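2-dehydro-3-deoxy-d-gluconate/2-dehydro-3-deoxy-phosphogluconate aldolase (Picrophilus torridus, PDB 4UXD) is an aldolase of the dihydrodipicolinate synthetase family, a tetramer whose chain folds around an eight-stranded parallel beta/alpha barrel. Local coordinates at residues A[93-98]-A[120-125]; A[148-153]-A[177-182]. All coordinates share one frame; numbering follows the deposited sequence.

Overall arrangement
Contacts 1 and 2 each join the two strands of a beta-alpha-beta unit in the same barrel wall. They lie in series along the chain and side by side in the sheet, their centres about 8 Å apart, because strands 120-123 and 150-155 are themselves neighbours, hydrogen-bonded through the backbone of Ala121 to Asp150 and Leu152; Met95 SD also packs on Lys182 NZ. Contact 1 is wholly buried and joined by backbone bonds and apolar side chains, alanine, valine and methionine, in regular register. Contact 2 is also largely buried, but it carries an extra residue in one strand and reaches a more open end, where Asp150 and Lys179 add charge.

Contact 1 of 2, residues A[93-98]-A[120-125]; sequences PIMAGV and AAVLMP
Met95 and Ala96 pair with Ala120 and Ala121 in the right-handed beta-alpha-beta crossover formed by strand 95-97, helix 103-115 and strand 120-123, a repeating element of the beta/alpha barrel. Four backbone hydrogen bonds alternate across the parallel pair. Ala120 N donates to Ile94 O, and Ala96 N returns a bond to Ala120 O at 2.7 Å. Ala96 O then accepts from Val122 N, also at 2.7 Å, before Val98 N reaches Val122 O in a nearly straight bond (168° at the hydrogen). On the face carrying Met95, Ala120 and Val122, the Val122 CG2 branch presses on Met95 CB at 3.5 Å. Met95 CG stands anti to its own carbonyl carbon (chi1 -47°), within 4.2 Å of Ala120 CB, and the extended thioether then runs on from the pair toward Leu152. Beyond the paired residues, the CG2 methyl of Val98 lies 3.8 Å from Ala121 CB and 4.2 Å from Leu123 CB. Ala96 and Ala121 face the surrounding helices: Ala96 meets Leu83 of helix 76-88 and Ser113 of helix 103-115, while Ala121 and Val98 share Met110. Backbone bonds to Leu62 and Pro64 join strand 95-97 to its other neighbour.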
ATOM      1  N   PRO A  93      10.787  33.665  16.999  1.00 33.91           N
ATOM      2  CA  PRO A  93       9.664  32.909  17.559  1.00 33.78           C
ATOM      3  C   PRO A  93       9.801  31.401  17.262  1.00 34.68           C
ATOM      4  O   PRO A  93      10.153  30.996  16.150  1.00 28.59           O
ATOM      5  CB  PRO A  93       8.448  33.522  16.860  1.00 35.16           C
ATOM      6  CG  PRO A  93       8.978  34.102  15.594  1.00 29.29           C
ATOM      7  CD  PRO A  93      10.367  34.578  15.922  1.00 25.02           C
ATOM      8  N   ILE A  94       9.527  30.585  18.272  1.00 39.44           N
ATOM      9  CA  ILE A  94       9.782  29.151  18.222  1.00 29.23           C
ATOM     10  C   ILE A  94       8.474  28.376  18.189  1.00 30.41           C
ATOM     11  O   ILE A  94       7.515  28.727  18.888  1.00 29.18           O
ATOM     12  CB  ILE A  94      10.641  28.692  19.443  1.00 25.01           C
ATOM     13  CG1 ILE A  94      12.030  29.316  19.364  1.00 23.58           C
ATOM     14  CG2 ILE A  94      10.785  27.169  19.496  1.00 26.71           C
ATOM     15  CD1 ILE A  94      12.868  29.142  20.594  1.00 22.83           C
ATOM     16  N   MET A  95       8.443  27.348  17.341  1.00 32.27           N
ATOM     17  CA  MET A  95       7.409  26.313  17.377  1.00 24.24           C
ATOM     18  C   MET A  95       8.046  25.028  17.870  1.00 23.06           C
ATOM     19  O   MET A  95       8.838  24.424  17.160  1.00 26.37           O
ATOM     20  CB  MET A  95       6.805  26.064  16.000  1.00 27.14           C
ATOM     21  CG  MET A  95       6.416  27.289  15.224  1.00 34.44           C
ATOM     22  SD  MET A  95       5.837  26.797  13.589  1.00 30.16           S
ATOM     23  CE  MET A  95       5.079  28.321  13.017  1.00 38.06           C
ATOM     24  N   ALA A  96       7.714  24.600  19.075  1.00 25.04           N
ATOM     25  CA  ALA A  96       8.366  23.429  19.649  1.00 25.65           C
ATOM     26  C   ALA A  96       7.708  22.135  19.180  1.00 26.25           C
ATOM     27  O   ALA A  96       6.499  21.950  19.321  1.00 19.30           O
ATOM     28  CB  ALA A  96       8.347  23.505  21.168  1.00 25.06           C
ATOM     29  N   GLY A  97       8.508  21.236  18.626  1.00 22.22           N
ATOM     30  CA  GLY A  97       8.021  19.906  18.358  1.00 23.29           C
ATOM     31  C   GLY A  97       7.805  19.243  19.692  1.00 14.39           C
ATOM     32  O   GLY A  97       8.761  19.014  20.405  1.00 16.74           O
ATOM     33  N   VAL A  98       6.555  18.951  20.034  1.00 16.85           N
ATOM     34  CA  VAL A  98       6.229  18.301  21.306  1.00 15.52           C
ATOM     35  C   VAL A  98       5.684  16.877  21.070  1.00 25.75           C
ATOM     36  O   VAL A  98       4.952  16.312  21.903  1.00 16.61           O
ATOM     37  CB  VAL A  98       5.217  19.163  22.110  1.00 15.95           C
ATOM     38  CG1 VAL A  98       5.863  20.499  22.490  1.00 19.16           C
ATOM     39  CG2 VAL A  98       3.938  19.420  21.321  1.00 14.50           C
ATOM     40  N   ALA A 120       4.812  28.582  20.345  1.00 30.70           N
ATOM     41  CA  ALA A 120       3.878  27.609  19.776  1.00 36.15           C
ATOM     42  C   ALA A 120       4.364  26.186  19.948  1.00 30.57           C
ATOM     43  O   ALA A 120       5.567  25.933  20.042  1.00 31.15           O
ATOM     44  CB  ALA A 120       3.643  27.903  18.295  1.00 26.62           C
ATOM     45  N   ALA A 121       3.411  25.264  20.010  1.00 22.09           N
ATOM     46  CA  ALA A 121       3.708  23.845  20.003  1.00 22.69           C
ATOM     47  C   ALA A 121       3.348  23.313  18.631  1.00 28.01           C
ATOM     48  O   ALA A 121       2.539  23.925  17.924  1.00 23.57           O
ATOM     49  CB  ALA A 121       2.948  23.115  21.078  1.00 15.52           C
ATOM     50  N   VAL A 122       3.986  22.204  18.261  1.00 22.60           N
ATOM     51  CA  VAL A 122       3.663  21.456  17.059  1.00 16.28           C
ATOM     52  C   VAL A 122       3.520  19.982  17.388  1.00 19.81           C
ATOM     53  O   VAL A 122       4.458  19.353  17.884  1.00 19.07           O
ATOM     54  CB  VAL A 122       4.733  21.591  15.980  1.00 23.43           C
ATOM     55  CG1 VAL A 122       4.233  20.964  14.654  1.00 16.90           C
ATOM     56  CG2 VAL A 122       5.130  23.037  15.803  1.00 25.96           C
ATOM     57  N   LEU A 123       2.361  19.424  17.058  1.00 23.90           N
ATOM     58  CA  LEU A 123       2.027  18.056  17.426  1.00 22.79           C
ATOM     59  C   LEU A 123       1.444  17.267  16.246  1.00 20.70           C
ATOM     60  O   LEU A 123       0.474  17.700  15.628  1.00 19.23           O
ATOM     61  CB  LEU A 123       1.036  18.067  18.590  1.00 22.39           C
ATOM     62  CG  LEU A 123       0.558  16.699  19.069  1.00 23.75           C
ATOM     63  CD1 LEU A 123       1.735  15.902  19.582  1.00 20.36           C
ATOM     64  CD2 LEU A 123      -0.512  16.839  20.148  1.00 23.94           C
ATOM     65  N   MET A 124       2.045  16.113  15.948  1.00 21.00           N
ATOM     66  CA  MET A 124       1.506  15.185  14.952  1.00 22.51           C
ATOM     67  C   MET A 124       0.785  14.041  15.659  1.00 17.90           C
ATOM     68  O   MET A 124       0.916  13.862  16.868  1.00 15.21           O
ATOM     69  CB  MET A 124       2.608  14.629  14.026  1.00 24.67           C
ATOM     70  CG  MET A 124       3.484  13.535  14.628  1.00 14.83           C
ATOM     71  SD  MET A 124       4.436  14.190  15.991  1.00 20.50           S
ATOM     72  CE  MET A 124       5.612  15.179  15.103  1.00 18.63           C
ATOM     73  N   PRO A 125      -0.000  13.269  14.912  1.00 15.77           N
ATOM     74  CA  PRO A 125      -0.702  12.234  15.669  1.00 20.07           C
ATOM     75  C   PRO A 125       0.220  11.147  16.234  1.00 20.95           C
ATOM     76  O   PRO A 125       1.334  10.966  15.747  1.00 16.51           O
ATOM     77  CB  PRO A 125      -1.675  11.661  14.642  1.00 21.84           C
ATOM     78  CG  PRO A 125      -1.967  12.836  13.725  1.00 25.42           C
ATOM     79  CD  PRO A 125      -0.651  13.568  13.623  1.00 19.41           C
TER

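Contact 2 of 2, residues A[148-153]-A[177-182]; sequences DMDLLI and SVKGVK
Leu151 and Ile153 use both N and O to bond strand 150-155 to strand 178-183, two parallel strands of the barrel linked by helix 165-174 in a beta-alpha-beta crossover. Leu151 N donates to Ser177 O, and Leu151 O accepts from Lys179 N at 2.9 Å. Two residues further on, Ile153 N meets Gly180 O at 3.1 Å from above the carbonyl plane. Because Leu151 is matched with Val178 but Ile153 with Val181, the second strand holds one residue more than the first over this span, a beta bulge at Lys179 and Gly180. Gly180, with no side chain of its own, leaves its backbone bare to Leu152, whose CD2 methyl lies 3.8 Å from Gly180 CA. On the opposite face, the Ile153 and Val181 side chains cross, Ile153 CB lying 4.1 Å from Val181 CG2. That methyl stands anti to the Val181 backbone N, a torsion that brings it also to 3.6 Å from Ile153 O.

The start of the pair is polar. Lys179 CG sits over the face of the Asp150 carboxylate, 3.6 Å from Asp150 CG; the lysine chain then bends so that its amine faces Asp150 OD1 in a long salt bridge. Stronger partners lie further out: Tyr25 OH bonds Asp150 OD2, and Ser176 O bonds Lys179 NZ, so both ends of the charge pair are anchored. Leu144 of helix 133-144 packs on Ser177 and Val178, and Phe202 on Val178 and Val181. The last bond of the pair runs from Lys182 N to Ile153 O at 2.7 Å, nearly along the C=O axis.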
ATOM      1  N   ASP A 148      -3.194  25.752  27.046  1.00 49.66           N
ATOM      2  CA  ASP A 148      -3.768  26.909  26.390  1.00 46.58           C
ATOM      3  C   ASP A 148      -2.926  27.372  25.194  1.00 55.05           C
ATOM      4  O   ASP A 148      -3.443  28.029  24.280  1.00 49.97           O
ATOM      5  CB  ASP A 148      -3.920  28.050  27.402  1.00 35.99           C
ATOM      6  CG  ASP A 148      -5.254  28.755  27.274  1.00 57.85           C
ATOM      7  OD1 ASP A 148      -5.404  29.597  26.359  1.00 71.14           O
ATOM      8  OD2 ASP A 148      -6.161  28.458  28.083  1.00 67.11           O
ATOM      9  N   MET A 149      -1.642  27.015  25.188  1.00 42.82           N
ATOM     10  CA  MET A 149      -0.700  27.611  24.242  1.00 36.08           C
ATOM     11  C   MET A 149      -1.034  27.336  22.779  1.00 34.03           C
ATOM     12  O   MET A 149      -1.808  26.437  22.441  1.00 32.67           O
ATOM     13  CB  MET A 149       0.727  27.141  24.536  1.00 34.05           C
ATOM     14  CG  MET A 149       1.056  25.730  24.137  1.00 24.72           C
ATOM     15  SD  MET A 149       2.738  25.257  24.608  1.00 33.11           S
ATOM     16  CE  MET A 149       3.676  26.449  23.644  1.00 30.08           C
ATOM     17  N   ASP A 150      -0.439  28.149  21.921  1.00 30.50           N
ATOM     18  CA  ASP A 150      -0.639  28.043  20.492  1.00 36.76           C
ATOM     19  C   ASP A 150      -0.121  26.707  19.982  1.00 36.77           C
ATOM     20  O   ASP A 150       1.004  26.318  20.288  1.00 31.76           O
ATOM     21  CB  ASP A 150       0.066  29.191  19.775  1.00 38.02           C
ATOM     22  CG  ASP A 150      -0.684  30.492  19.900  1.00 36.90           C
ATOM     23  OD1 ASP A 150      -1.566  30.570  20.772  1.00 33.45           O
ATOM     24  OD2 ASP A 150      -0.391  31.429  19.129  1.00 36.43           O
ATOM     25  N   LEU A 151      -0.947  26.006  19.210  1.00 33.70           N
ATOM     26  CA  LEU A 151      -0.552  24.714  18.676  1.00 30.87           C
ATOM     27  C   LEU A 151      -0.899  24.591  17.204  1.00 27.07           C
ATOM     28  O   LEU A 151      -2.000  24.941  16.782  1.00 25.15           O
ATOM     29  CB  LEU A 151      -1.210  23.582  19.474  1.00 31.27           C
ATOM     30  CG  LEU A 151      -0.785  22.168  19.074  1.00 21.38           C
ATOM     31  CD1 LEU A 151      -0.677  21.283  20.277  1.00 17.70           C
ATOM     32  CD2 LEU A 151      -1.790  21.580  18.095  1.00 29.11           C
ATOM     33  N   LEU A 152       0.068  24.104  16.435  1.00 33.55           N
ATOM     34  CA  LEU A 152      -0.140  23.750  15.036  1.00 27.95           C
ATOM     35  C   LEU A 152      -0.169  22.241  14.913  1.00 27.16           C
ATOM     36  O   LEU A 152       0.770  21.537  15.316  1.00 23.57           O
ATOM     37  CB  LEU A 152       0.949  24.355  14.146  1.00 23.47           C
ATOM     38  CG  LEU A 152       0.803  25.879  14.013  1.00 28.97           C
ATOM     39  CD1 LEU A 152       1.875  26.599  14.818  1.00 39.15           C
ATOM     40  CD2 LEU A 152       0.853  26.321  12.570  1.00 29.95           C
ATOM     41  N   ILE A 153      -1.273  21.746  14.376  1.00 25.30           N
ATOM     42  CA  ILE A 153      -1.391  20.337  14.063  1.00 20.36           C
ATOM     43  C   ILE A 153      -0.474  20.019  12.888  1.00 22.84           C
ATOM     44  O   ILE A 153      -0.284  20.841  11.978  1.00 16.89           O
ATOM     45  CB  ILE A 153      -2.837  19.966  13.754  1.00 14.56           C
ATOM     46  CG1 ILE A 153      -3.671  20.204  15.013  1.00 17.04           C
ATOM     47  CG2 ILE A 153      -2.928  18.540  13.231  1.00 22.96           C
ATOM     48  CD1 ILE A 153      -4.787  19.229  15.249  1.00 30.95           C
ATOM     49  N   SER A 177      -7.107  27.497  20.700  1.00 31.61           N
ATOM     50  CA  SER A 177      -5.655  27.345  20.819  1.00 35.25           C
ATOM     51  C   SER A 177      -5.000  26.772  19.559  1.00 33.78           C
ATOM     52  O   SER A 177      -3.797  26.963  19.340  1.00 31.08           O
ATOM     53  CB  SER A 177      -5.330  26.444  22.003  1.00 35.98           C
ATOM     54  OG  SER A 177      -6.079  25.245  21.917  1.00 40.28           O
ATOM     55  N   VAL A 178      -5.780  26.052  18.752  1.00 26.65           N
ATOM     56  CA  VAL A 178      -5.277  25.527  17.498  1.00 31.66           C
ATOM     57  C   VAL A 178      -5.190  26.675  16.495  1.00 31.40           C
ATOM     58  O   VAL A 178      -6.198  27.219  16.057  1.00 34.17           O
ATOM     59  CB  VAL A 178      -6.165  24.381  16.932  1.00 39.74           C
ATOM     60  CG1 VAL A 178      -5.620  23.897  15.582  1.00 28.75           C
ATOM     61  CG2 VAL A 178      -6.257  23.215  17.919  1.00 23.42           C
ATOM     62  N   LYS A 179      -3.960  27.005  16.120  1.00 34.89           N
ATOM     63  CA  LYS A 179      -3.659  28.160  15.292  1.00 35.25           C
ATOM     64  C   LYS A 179      -3.267  27.819  13.853  1.00 33.52           C
ATOM     65  O   LYS A 179      -2.984  28.718  13.072  1.00 35.24           O
ATOM     66  CB  LYS A 179      -2.536  28.971  15.951  1.00 32.10           C
ATOM     67  CG  LYS A 179      -2.968  29.685  17.240  1.00 39.46           C
ATOM     68  CD  LYS A 179      -4.206  30.557  17.003  1.00 40.38           C
ATOM     69  CE  LYS A 179      -4.544  31.427  18.191  1.00 33.15           C
ATOM     70  NZ  LYS A 179      -4.966  30.595  19.326  1.00 38.48           N
ATOM     71  N   GLY A 180      -3.256  26.537  13.495  1.00 31.44           N
ATOM     72  CA  GLY A 180      -2.923  26.144  12.136  1.00 25.71           C
ATOM     73  C   GLY A 180      -2.696  24.657  11.936  1.00 30.62           C
ATOM     74  O   GLY A 180      -2.897  23.835  12.840  1.00 27.26           O
ATOM     75  N   VAL A 181      -2.267  24.316  10.724  1.00 30.71           N
ATOM     76  CA  VAL A 181      -1.994  22.933  10.346  1.00 17.97           C
ATOM     77  C   VAL A 181      -0.836  22.888   9.351  1.00 15.47           C
ATOM     78  O   VAL A 181      -0.703  23.760   8.505  1.00 18.32           O
ATOM     79  CB  VAL A 181      -3.228  22.270   9.762  1.00 21.03           C
ATOM     80  CG1 VAL A 181      -3.567  22.859   8.379  1.00 31.17           C
ATOM     81  CG2 VAL A 181      -3.054  20.758   9.711  1.00 21.72           C
ATOM     82  N   LYS A 182       0.052  21.914   9.529  1.00 22.97           N
ATOM     83  CA  LYS A 182       1.208  21.721   8.656  1.00 20.37           C
ATOM     84  C   LYS A 182       1.052  20.382   8.000  1.00 17.63           C
ATOM     85  O   LYS A 182       0.791  19.403   8.696  1.00 15.89           O
ATOM     86  CB  LYS A 182       2.533  21.737   9.423  1.00 23.16           C
ATOM     87  CG  LYS A 182       2.913  23.046  10.038  1.00 35.16           C
ATOM     88  CD  LYS A 182       4.085  22.846  10.981  1.00 38.19           C
ATOM     89  CE  LYS A 182       4.615  24.161  11.510  1.00 39.40           C
ATOM     90  NZ  LYS A 182       5.698  23.935  12.509  1.00 50.51           N
TER